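Local coordinates for protein aldehyde dehydrogenase (Burkholderia vietnamiensis, PDB 5KF0) that probably oxidises aldehydes to carboxylic acids with a nicotinamide cofactor, as in the aldehyde dehydrogenase family, and is seen here with NADPH bound, at residues Lys11-Tyr17 against Leu195-Glu199; Val119-Glu123 against Gly466-Ala470; Gly142-Tyr146 against Met480-Arg484; Tyr146-Ile152 against Met474-Met480. The contacts are given in a common frame with arbitrary orientation. Residue numbers count along the deposited sequence, not the author numbering.

Interaction 1. Residues Lys11-Tyr17 against Leu195-Glu199; sequences KDTYPYY and LIIAE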
# COMPACT_ATOMS: atom_id res chain seq x y z
N LYS A 11 -10.81 22.73 -38.67
CA LYS A 11 -11.74 22.45 -39.74
C LYS A 11 -12.91 23.43 -39.72
O LYS A 11 -13.22 24.06 -38.70
CB LYS A 11 -12.24 21.00 -39.64
CG LYS A 11 -11.13 19.97 -39.79
CD LYS A 11 -11.66 18.54 -39.91
CE LYS A 11 -11.89 17.88 -38.56
NZ LYS A 11 -12.47 16.50 -38.68
N ASP A 12 -13.56 23.58 -40.88
CA ASP A 12 -14.74 24.44 -40.99
C ASP A 12 -15.92 23.86 -40.23
O ASP A 12 -16.77 24.62 -39.75
CB ASP A 12 -15.14 24.63 -42.45
CG ASP A 12 -14.23 25.57 -43.19
OD1 ASP A 12 -13.43 26.28 -42.55
OD2 ASP A 12 -14.32 25.60 -44.44
N THR A 13 -16.00 22.53 -40.13
CA THR A 13 -17.05 21.84 -39.39
C THR A 13 -16.44 20.64 -38.67
O THR A 13 -15.43 20.08 -39.12
CB THR A 13 -18.20 21.35 -40.28
OG1 THR A 13 -17.72 20.31 -41.14
CG2 THR A 13 -18.77 22.48 -41.15
N TYR A 14 -17.08 20.24 -37.57
CA TYR A 14 -16.73 19.05 -36.81
C TYR A 14 -17.98 18.21 -36.55
O TYR A 14 -19.06 18.76 -36.33
CB TYR A 14 -16.07 19.40 -35.45
CG TYR A 14 -14.66 19.92 -35.59
CD1 TYR A 14 -13.56 19.07 -35.42
CD2 TYR A 14 -14.42 21.24 -35.92
CE1 TYR A 14 -12.27 19.55 -35.56
CE2 TYR A 14 -13.13 21.72 -36.07
CZ TYR A 14 -12.06 20.87 -35.89
OH TYR A 14 -10.78 21.35 -36.05
N PRO A 15 -17.85 16.89 -36.56
CA PRO A 15 -18.95 16.02 -36.14
C PRO A 15 -18.94 15.86 -34.63
O PRO A 15 -17.99 16.26 -33.95
CB PRO A 15 -18.61 14.70 -36.82
CG PRO A 15 -17.09 14.66 -36.71
CD PRO A 15 -16.62 16.11 -36.84
N TYR A 16 -20.00 15.26 -34.10
CA TYR A 16 -19.89 14.70 -32.76
C TYR A 16 -19.62 13.21 -32.88
O TYR A 16 -19.66 12.64 -33.97
CB TYR A 16 -21.11 14.99 -31.87
CG TYR A 16 -22.49 14.55 -32.31
CD1 TYR A 16 -22.80 13.20 -32.50
CD2 TYR A 16 -23.52 15.48 -32.46
CE1 TYR A 16 -24.09 12.81 -32.87
CE2 TYR A 16 -24.79 15.09 -32.82
CZ TYR A 16 -25.07 13.76 -33.03
OH TYR A 16 -26.34 13.37 -33.40
N TYR A 17 -19.29 12.58 -31.76
CA TYR A 17 -18.91 11.18 -31.75
C TYR A 17 -19.91 10.39 -30.93
O TYR A 17 -20.06 10.62 -29.73
CB TYR A 17 -17.48 11.00 -31.24
CG TYR A 17 -16.51 11.38 -32.34
CD1 TYR A 17 -15.98 10.42 -33.19
CD2 TYR A 17 -16.20 12.71 -32.57
CE1 TYR A 17 -15.12 10.77 -34.23
CE2 TYR A 17 -15.34 13.08 -33.61
CZ TYR A 17 -14.81 12.10 -34.43
OH TYR A 17 -13.96 12.45 -35.47
N LEU A 195 -13.45 17.12 -29.21
CA LEU A 195 -13.76 16.40 -30.44
C LEU A 195 -12.50 15.93 -31.15
O LEU A 195 -12.54 14.94 -31.90
CB LEU A 195 -14.61 17.26 -31.37
CG LEU A 195 -15.99 17.58 -30.79
CD1 LEU A 195 -16.69 18.62 -31.65
CD2 LEU A 195 -16.85 16.32 -30.65
N ILE A 196 -11.36 16.60 -30.95
CA ILE A 196 -10.11 16.07 -31.48
C ILE A 196 -9.67 14.85 -30.66
O ILE A 196 -9.22 13.84 -31.22
CB ILE A 196 -9.02 17.15 -31.51
CG1 ILE A 196 -9.39 18.25 -32.52
CG2 ILE A 196 -7.67 16.53 -31.89
CD1 ILE A 196 -8.51 19.48 -32.40
N ILE A 197 -9.81 14.93 -29.33
CA ILE A 197 -9.60 13.75 -28.49
C ILE A 197 -10.46 12.59 -28.98
O ILE A 197 -9.99 11.46 -29.13
CB ILE A 197 -9.87 14.09 -27.01
CG1 ILE A 197 -8.84 15.08 -26.47
CG2 ILE A 197 -9.89 12.82 -26.16
CD1 ILE A 197 -9.08 15.50 -25.02
N ALA A 198 -11.74 12.88 -29.27
CA ALA A 198 -12.65 11.84 -29.75
C ALA A 198 -12.20 11.26 -31.08
O ALA A 198 -12.28 10.04 -31.30
CB ALA A 198 -14.07 12.40 -29.87
N GLU A 199 -11.73 12.11 -32.00
CA GLU A 199 -11.26 11.63 -33.30
C GLU A 199 -10.09 10.67 -33.13
O GLU A 199 -10.01 9.64 -33.82
CB GLU A 199 -10.87 12.81 -34.18
CG GLU A 199 -10.39 12.44 -35.56
CD GLU A 199 -9.63 13.59 -36.22
OE1 GLU A 199 -8.74 13.32 -37.05
OE2 GLU A 199 -9.92 14.76 -35.89
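The ring of Y17 lies against the turn L195-E199 in the middle of helix 192-202, its CD2 3.5 Å from A198 CB and 4.1 Å from L195 CD2. Backbone atoms A198 O and E199 N sit over one face of this ring. At the far end of the ring, Y17 OH lies 3.4 Å from E199 CB. L195 fills the space between the two tyrosines that point at the helix. Its CD1 packs 3.9 Å from Y14 CB, and its CD2 lies 3.5 Å from P15 O and 4.0 Å from Y16 CA. Y14 meets I196 more loosely, CE1 to CG1 at 4.4 Å. Y16 points its CA-CB bond away.

No hydrogen bond joins the two segments; the contact is mainly apolar. Within 11-17, K11 N donates to Y14 OH at 3.0 Å, which ties the start of the segment to the tyrosine ring. K11 NZ and E199 OE2 are 4.2 Å apart, too far for a salt bridge. E199 makes its salt bridge with R87 instead.

The contact lays the N-terminal strand 13-18 on helix 192-202 of the cofactor-binding domain. Strand 39-43 adds T41 and V43 beside Y14. Strand 211-213 adds F211 and V213 beside Y17 and A198, and strand 21-23 brings A22 against Y17.

Interaction 2. Residues Val119-Glu123 against Gly466-Ala470; sequences VASEE and GIRYA
V119-E123 is the last part of helix 103-123, with E123 N bonded to V119 O at 2.9 Å. G466-A470 opens helix 467-473. G466 is its N-cap, and A470 N bonds to G466 O at 2.9 Å. G466 has phi/psi of 94/135, where a CB would jam against the preceding carbonyl oxygen. A120 CA lies 5.9 Å from I467 CA, and E123 CA 7.0 Å from R468 CA.

V119 (chi1 t) points toward the second segment and sets CG1 3.5 Å from I467 CG1. One residue on, A120 CA is 3.8 Å from I467 CG2, and A120 CB is 4.1 Å from I467 CD1. I467, with both chi angles m, thus fits against one turn of the first helix. S121 points away. E123 closes the turn with chi1 and chi2 both m. Its CG lies 3.8 Å from I467 CG2, and its OE2 3.4 Å from R468 CG. No hydrogen bond crosses between the segments.

The charged ends serve the assembly. E123 forms a salt bridge with R126 of the second subunit, and R468 (chi3 p) forms one with E130 of the third subunit. A173 and P174 of helix 164-178 pack on A120 and I467. Here I467, in the first turn of helix 467-473, packs on the last turn of helix 103-123: helix-to-helix packing within one chain, beside the interfaces with the second and third subunits.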
# COMPACT_ATOMS: atom_id res chain seq x y z
N VAL A 119 0.24 9.32 -17.43
CA VAL A 119 0.02 8.76 -16.09
C VAL A 119 -1.03 7.65 -16.15
O VAL A 119 -0.88 6.60 -15.52
CB VAL A 119 -0.39 9.85 -15.08
CG1 VAL A 119 -0.70 9.23 -13.72
CG2 VAL A 119 0.69 10.90 -14.94
N ALA A 120 -2.11 7.89 -16.89
CA ALA A 120 -3.15 6.87 -17.02
C ALA A 120 -2.61 5.60 -17.68
O ALA A 120 -2.98 4.49 -17.28
CB ALA A 120 -4.34 7.42 -17.80
N SER A 121 -1.76 5.74 -18.71
CA SER A 121 -1.16 4.57 -19.33
C SER A 121 -0.39 3.73 -18.32
O SER A 121 -0.49 2.50 -18.32
CB SER A 121 -0.24 5.00 -20.48
OG SER A 121 0.58 3.92 -20.89
N GLU A 122 0.37 4.39 -17.44
CA GLU A 122 1.10 3.68 -16.39
C GLU A 122 0.16 3.02 -15.39
O GLU A 122 0.36 1.86 -15.02
CB GLU A 122 2.04 4.66 -15.66
CG GLU A 122 3.09 5.29 -16.56
CD GLU A 122 3.78 6.46 -15.87
OE1 GLU A 122 3.46 6.74 -14.70
OE2 GLU A 122 4.64 7.11 -16.50
N GLU A 123 -0.88 3.74 -14.95
CA GLU A 123 -1.76 3.20 -13.92
C GLU A 123 -2.64 2.09 -14.46
O GLU A 123 -3.09 1.24 -13.68
CB GLU A 123 -2.61 4.30 -13.29
CG GLU A 123 -1.81 5.36 -12.52
CD GLU A 123 -1.20 4.83 -11.23
OE1 GLU A 123 -1.60 3.74 -10.77
OE2 GLU A 123 -0.31 5.50 -10.67
N GLY A 466 -6.89 13.37 -10.38
CA GLY A 466 -5.59 12.72 -10.36
C GLY A 466 -5.82 11.25 -10.63
O GLY A 466 -6.75 10.67 -10.08
N ILE A 467 -5.01 10.64 -11.50
CA ILE A 467 -5.42 9.40 -12.16
C ILE A 467 -5.79 8.31 -11.16
O ILE A 467 -6.84 7.67 -11.28
CB ILE A 467 -4.33 8.90 -13.12
CG1 ILE A 467 -4.13 9.90 -14.27
CG2 ILE A 467 -4.70 7.49 -13.63
CD1 ILE A 467 -5.39 10.22 -15.06
N ARG A 468 -4.92 8.04 -10.18
CA ARG A 468 -5.21 6.99 -9.20
C ARG A 468 -6.55 7.20 -8.52
O ARG A 468 -7.29 6.23 -8.27
CB ARG A 468 -4.12 6.95 -8.12
CG ARG A 468 -2.80 6.38 -8.57
CD ARG A 468 -1.76 6.55 -7.47
NE ARG A 468 -2.28 6.11 -6.17
CZ ARG A 468 -1.68 6.33 -5.01
NH1 ARG A 468 -0.52 6.99 -4.98
NH2 ARG A 468 -2.22 5.90 -3.88
N TYR A 469 -6.87 8.45 -8.20
CA TYR A 469 -8.05 8.75 -7.39
C TYR A 469 -9.30 8.72 -8.24
O TYR A 469 -10.35 8.26 -7.78
CB TYR A 469 -7.80 10.10 -6.69
CG TYR A 469 -6.39 10.07 -6.16
CD1 TYR A 469 -5.35 10.72 -6.83
CD2 TYR A 469 -6.06 9.30 -5.06
CE1 TYR A 469 -4.03 10.62 -6.40
CE2 TYR A 469 -4.75 9.19 -4.62
CZ TYR A 469 -3.75 9.86 -5.28
OH TYR A 469 -2.46 9.74 -4.84
N ALA A 470 -9.19 9.13 -9.51
CA ALA A 470 -10.30 8.98 -10.43
C ALA A 470 -10.61 7.50 -10.70
O ALA A 470 -11.79 7.11 -10.75
CB ALA A 470 -9.98 9.72 -11.73

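Interaction 3. Residues Gly142-Tyr146 against Met480-Arg484; sequences GYTGY and MVVRR
Y146 forms the apolar centre, its CD2 3.9 Å from M480 CE and its CE2 3.8 Å from V482 CG2. The strands are an antiparallel pair in the oligomerisation sheet of the aldehyde dehydrogenase fold. Their axes approach to 4.7 Å at 156°. Y146, T144, M480 and V482 share one face. Y146 and Y143 have chi1 m; M480-V482 have t.

On the other face Y143 CD1 touches V481 CG1 at 3.6 Å. R483 CG makes a CH-pi contact over the Y143 ring, 3.7 Å from its centroid.

Y146-M480 and T144-V482 are hydrogen-bonded pairs: Y146 N-M480 O 2.8 Å, M480 N-Y146 O 2.7 Å, T144 N-V482 O 3.1 Å, V482 N-T144 O 2.9 Å. G145-V481 and Y143-R483 are non-hydrogen-bonded. G142 has phi/psi 90/0, where a CB would hit the preceding carbonyl O and R484 O, calling for glycine. R484 N donates a hydrogen bond to G142 O (2.8 Å).

Residues 480-482 also pair in parallel with a strand of the third subunit, whose D443 hydrogen-bonds Y143 OH and whose Y276 hydrogen-bonds R483. R484 forms a salt bridge with D432 of the second subunit. Water 1 donates to T144 OG1 (2.8 Å) and to V482 O (3.0 Å).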
# COMPACT_ATOMS: atom_id res chain seq x y z
N GLY A 142 -10.34 -20.06 8.64
CA GLY A 142 -10.46 -20.70 7.35
C GLY A 142 -10.98 -19.82 6.23
O GLY A 142 -11.11 -20.31 5.10
N TYR A 143 -11.28 -18.55 6.50
CA TYR A 143 -11.72 -17.62 5.47
C TYR A 143 -10.58 -16.68 5.06
O TYR A 143 -9.80 -16.24 5.91
CB TYR A 143 -12.89 -16.77 5.96
CG TYR A 143 -14.19 -17.49 6.27
CD1 TYR A 143 -15.26 -17.47 5.38
CD2 TYR A 143 -14.36 -18.15 7.49
CE1 TYR A 143 -16.46 -18.10 5.69
CE2 TYR A 143 -15.54 -18.79 7.80
CZ TYR A 143 -16.59 -18.75 6.90
OH TYR A 143 -17.77 -19.38 7.25
N THR A 144 -10.52 -16.35 3.77
CA THR A 144 -9.57 -15.39 3.22
C THR A 144 -10.29 -14.49 2.22
O THR A 144 -11.19 -14.94 1.50
CB THR A 144 -8.40 -16.09 2.50
OG1 THR A 144 -7.78 -17.03 3.39
CG2 THR A 144 -7.35 -15.08 1.99
N GLY A 145 -9.88 -13.23 2.16
CA GLY A 145 -10.48 -12.26 1.26
C GLY A 145 -9.55 -11.93 0.10
O GLY A 145 -8.32 -11.88 0.27
N TYR A 146 -10.14 -11.72 -1.07
CA TYR A 146 -9.43 -11.28 -2.27
C TYR A 146 -10.22 -10.14 -2.89
O TYR A 146 -11.44 -10.25 -3.03
CB TYR A 146 -9.30 -12.42 -3.29
CG TYR A 146 -8.61 -13.65 -2.74
CD1 TYR A 146 -7.25 -13.83 -2.90
CD2 TYR A 146 -9.33 -14.62 -2.04
CE1 TYR A 146 -6.61 -14.94 -2.39
CE2 TYR A 146 -8.70 -15.73 -1.52
CZ TYR A 146 -7.33 -15.89 -1.70
OH TYR A 146 -6.69 -16.99 -1.19
N MET A 480 -13.98 -11.20 -2.98
CA MET A 480 -14.24 -12.64 -3.00
C MET A 480 -13.75 -13.20 -1.67
O MET A 480 -12.55 -13.09 -1.35
CB MET A 480 -13.54 -13.34 -4.17
CG MET A 480 -13.79 -14.84 -4.17
SD MET A 480 -13.08 -15.67 -5.62
CE MET A 480 -11.37 -15.23 -5.36
N VAL A 481 -14.66 -13.79 -0.91
CA VAL A 481 -14.33 -14.50 0.33
C VAL A 481 -14.28 -15.98 -0.00
O VAL A 481 -15.27 -16.54 -0.50
CB VAL A 481 -15.37 -14.23 1.43
CG1 VAL A 481 -15.04 -15.05 2.68
CG2 VAL A 481 -15.45 -12.73 1.73
N VAL A 482 -13.16 -16.64 0.27
CA VAL A 482 -13.04 -18.08 0.04
C VAL A 482 -12.99 -18.78 1.39
O VAL A 482 -12.13 -18.46 2.23
CB VAL A 482 -11.80 -18.41 -0.79
CG1 VAL A 482 -11.67 -19.93 -0.96
CG2 VAL A 482 -11.88 -17.71 -2.15
N ARG A 483 -13.89 -19.74 1.61
CA ARG A 483 -13.85 -20.52 2.84
C ARG A 483 -13.18 -21.86 2.57
O ARG A 483 -13.58 -22.59 1.65
CB ARG A 483 -15.24 -20.78 3.42
CG ARG A 483 -15.12 -21.41 4.83
CD ARG A 483 -16.44 -21.89 5.40
NE ARG A 483 -16.32 -22.08 6.85
CZ ARG A 483 -17.33 -22.35 7.68
NH1 ARG A 483 -18.57 -22.50 7.22
NH2 ARG A 483 -17.09 -22.47 8.98
N ARG A 484 -12.17 -22.18 3.38
CA ARG A 484 -11.57 -23.50 3.42
C ARG A 484 -12.01 -24.17 4.72
O ARG A 484 -11.95 -23.56 5.79
CB ARG A 484 -10.05 -23.40 3.35
CG ARG A 484 -9.57 -22.74 2.09
CD ARG A 484 -8.08 -22.55 2.12
NE ARG A 484 -7.37 -23.83 2.06
CZ ARG A 484 -6.06 -23.94 2.25
NH1 ARG A 484 -5.35 -22.86 2.51
NH2 ARG A 484 -5.47 -25.13 2.18
O HOH W 1 -9.28 -19.34 2.82

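Interaction 4. Residues Tyr146-Ile152 against Met474-Met480; sequences YTRRVPI and MTEPRLM
Backbone hydrogen bonds set the register of these two antiparallel strands, 146-151 and 475-480, whose axes approach to 4.3 Å with 142° between directions. Y146 N-M480 O is 2.8 Å and M480 N-Y146 O 2.7 Å. R478 N-R148 O is 2.9 Å; the return bond, R148 N-R478 O, is weak at 3.3 Å. V150 N-E476 O is 2.9 Å and E476 N-V150 O 2.8 Å. Beyond the strands, I152 N donates to M474 O (2.9 Å). R149-P477 and P151-T475 are non-hydrogen-bonded pairs, with CA atoms 4.6 and 4.3 Å apart.

Between the two segments, R149 supplies the side-chain hydrogen bonds. With chi1 to chi3 all m, it folds back so that R149 NE and NH2 donate to T475 OG1 at 2.9 and 3.1 Å. T475 OG1 also hydrogen-bonds to I471 O. P477 CD and E476 C lie over the R149 guanidinium.

The pair belongs to the oligomerisation sheet of the aldehyde dehydrogenase fold. The third subunit pairs a strand in parallel with L479 and M480, and its D432 and R464 form salt bridges with R148 and E476 respectively.

Among apolar contacts, Y146 CD2 lies 3.9 Å from M480 CE, T147 CG2 3.9 Å from L479 CD1, and I152 CG1 4.1 Å from E476 CG. Separately, the V150 CG1 methyl packs on the face of the R478 guanidinium, 3.7 Å from R478 NH2, while R478 NH1 bonds to W431 O of the third subunit.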
# COMPACT_ATOMS: atom_id res chain seq x y z
N TYR A 146 -10.14 -11.72 -1.07
CA TYR A 146 -9.43 -11.28 -2.27
C TYR A 146 -10.22 -10.14 -2.89
O TYR A 146 -11.44 -10.25 -3.03
CB TYR A 146 -9.30 -12.42 -3.29
CG TYR A 146 -8.61 -13.65 -2.74
CD1 TYR A 146 -7.25 -13.83 -2.90
CD2 TYR A 146 -9.33 -14.62 -2.04
CE1 TYR A 146 -6.61 -14.94 -2.39
CE2 TYR A 146 -8.70 -15.73 -1.52
CZ TYR A 146 -7.33 -15.89 -1.70
OH TYR A 146 -6.69 -16.99 -1.19
N THR A 147 -9.54 -9.06 -3.27
CA THR A 147 -10.25 -7.91 -3.82
C THR A 147 -9.78 -7.60 -5.23
O THR A 147 -8.65 -7.91 -5.64
CB THR A 147 -10.10 -6.66 -2.96
OG1 THR A 147 -8.77 -6.12 -3.10
CG2 THR A 147 -10.39 -6.97 -1.48
N ARG A 148 -10.67 -6.93 -5.97
CA ARG A 148 -10.40 -6.42 -7.30
C ARG A 148 -11.24 -5.16 -7.48
O ARG A 148 -12.21 -4.94 -6.76
CB ARG A 148 -10.75 -7.44 -8.40
CG ARG A 148 -12.26 -7.71 -8.50
CD ARG A 148 -12.58 -8.96 -9.30
NE ARG A 148 -12.41 -8.78 -10.74
CZ ARG A 148 -12.66 -9.74 -11.64
NH1 ARG A 148 -13.08 -10.94 -11.24
NH2 ARG A 148 -12.48 -9.50 -12.93
N ARG A 149 -10.86 -4.33 -8.46
CA ARG A 149 -11.62 -3.14 -8.81
C ARG A 149 -12.33 -3.40 -10.13
O ARG A 149 -11.67 -3.62 -11.15
CB ARG A 149 -10.71 -1.92 -8.93
CG ARG A 149 -9.82 -1.69 -7.73
CD ARG A 149 -10.60 -1.33 -6.49
NE ARG A 149 -11.40 -0.12 -6.66
CZ ARG A 149 -12.02 0.49 -5.65
NH1 ARG A 149 -11.92 -0.01 -4.42
NH2 ARG A 149 -12.74 1.58 -5.86
N VAL A 150 -13.66 -3.39 -10.11
CA VAL A 150 -14.49 -3.63 -11.29
C VAL A 150 -14.93 -2.28 -11.85
O VAL A 150 -15.31 -1.40 -11.06
CB VAL A 150 -15.70 -4.51 -10.94
CG1 VAL A 150 -16.60 -4.75 -12.15
CG2 VAL A 150 -15.24 -5.84 -10.34
N PRO A 151 -14.92 -2.05 -13.16
CA PRO A 151 -15.42 -0.77 -13.67
C PRO A 151 -16.84 -0.51 -13.16
O PRO A 151 -17.66 -1.42 -13.08
CB PRO A 151 -15.41 -0.95 -15.20
CG PRO A 151 -14.59 -2.14 -15.47
CD PRO A 151 -14.47 -2.96 -14.22
N ILE A 152 -17.11 0.75 -12.80
CA ILE A 152 -18.40 1.06 -12.18
C ILE A 152 -19.55 0.97 -13.18
O ILE A 152 -20.70 0.73 -12.79
CB ILE A 152 -18.34 2.45 -11.51
CG1 ILE A 152 -19.52 2.64 -10.55
CG2 ILE A 152 -18.27 3.57 -12.56
CD1 ILE A 152 -19.36 3.86 -9.64
N MET A 474 -14.15 5.48 -10.29
CA MET A 474 -14.72 4.85 -11.47
C MET A 474 -14.72 3.33 -11.36
O MET A 474 -14.98 2.65 -12.36
CB MET A 474 -13.94 5.28 -12.71
CG MET A 474 -14.07 6.78 -12.96
SD MET A 474 -13.07 7.35 -14.34
CE MET A 474 -13.25 9.11 -14.07
N THR A 475 -14.47 2.79 -10.18
CA THR A 475 -14.53 1.35 -9.98
C THR A 475 -15.28 1.05 -8.69
O THR A 475 -15.34 1.87 -7.77
CB THR A 475 -13.13 0.71 -9.90
OG1 THR A 475 -12.32 1.39 -8.93
CG2 THR A 475 -12.42 0.76 -11.26
N GLU A 476 -15.86 -0.16 -8.65
CA GLU A 476 -16.42 -0.71 -7.43
C GLU A 476 -15.51 -1.81 -6.93
O GLU A 476 -15.13 -2.68 -7.72
CB GLU A 476 -17.82 -1.30 -7.66
CG GLU A 476 -18.93 -0.25 -7.74
CD GLU A 476 -19.34 0.28 -6.39
OE1 GLU A 476 -20.25 1.15 -6.33
OE2 GLU A 476 -18.76 -0.16 -5.37
N PRO A 477 -15.16 -1.85 -5.65
CA PRO A 477 -14.46 -3.04 -5.14
C PRO A 477 -15.39 -4.24 -5.19
O PRO A 477 -16.59 -4.15 -4.90
CB PRO A 477 -14.11 -2.67 -3.69
CG PRO A 477 -15.04 -1.57 -3.33
CD PRO A 477 -15.42 -0.85 -4.60
N ARG A 478 -14.83 -5.39 -5.57
CA ARG A 478 -15.59 -6.63 -5.50
C ARG A 478 -14.76 -7.63 -4.70
O ARG A 478 -13.69 -8.06 -5.15
CB ARG A 478 -15.95 -7.18 -6.88
CG ARG A 478 -16.96 -8.33 -6.77
CD ARG A 478 -17.47 -8.77 -8.14
NE ARG A 478 -18.26 -7.72 -8.79
CZ ARG A 478 -18.52 -7.72 -10.09
NH1 ARG A 478 -18.03 -8.68 -10.87
NH2 ARG A 478 -19.27 -6.75 -10.63
N LEU A 479 -15.25 -7.96 -3.51
CA LEU A 479 -14.59 -8.89 -2.61
C LEU A 479 -14.97 -10.31 -2.98
O LEU A 479 -16.13 -10.60 -3.25
CB LEU A 479 -15.01 -8.59 -1.17
CG LEU A 479 -14.52 -9.54 -0.08
CD1 LEU A 479 -13.00 -9.37 0.11
CD2 LEU A 479 -15.29 -9.24 1.22
N MET A 480 -13.98 -11.20 -2.98
CA MET A 480 -14.24 -12.64 -3.00
C MET A 480 -13.75 -13.20 -1.67
O MET A 480 -12.55 -13.09 -1.35
CB MET A 480 -13.54 -13.34 -4.17
CG MET A 480 -13.79 -14.84 -4.17
SD MET A 480 -13.08 -15.67 -5.62
CE MET A 480 -11.37 -15.23 -5.36

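From the N terminus, interaction 1 closes the first loop, bringing strand 13-18 onto helix 192-202. The first segments of the other three contacts, 119-123, 142-146 and 146-152, lie within that loop, but their partners follow residue 465. Interaction 1 therefore crosses them all. Interaction 2 starts before 142 and ends before 474, so it also crosses interactions 3 and 4. Interaction 4 nests within interaction 3; they share Y146 and M480 and form one continuous strand pair. Helix 467-473 leads directly into strand 475-483, linking interaction 2 to that pair. Interactions 2, 3 and 4 all touch the third subunit, whereas interaction 1 stays within its own chain.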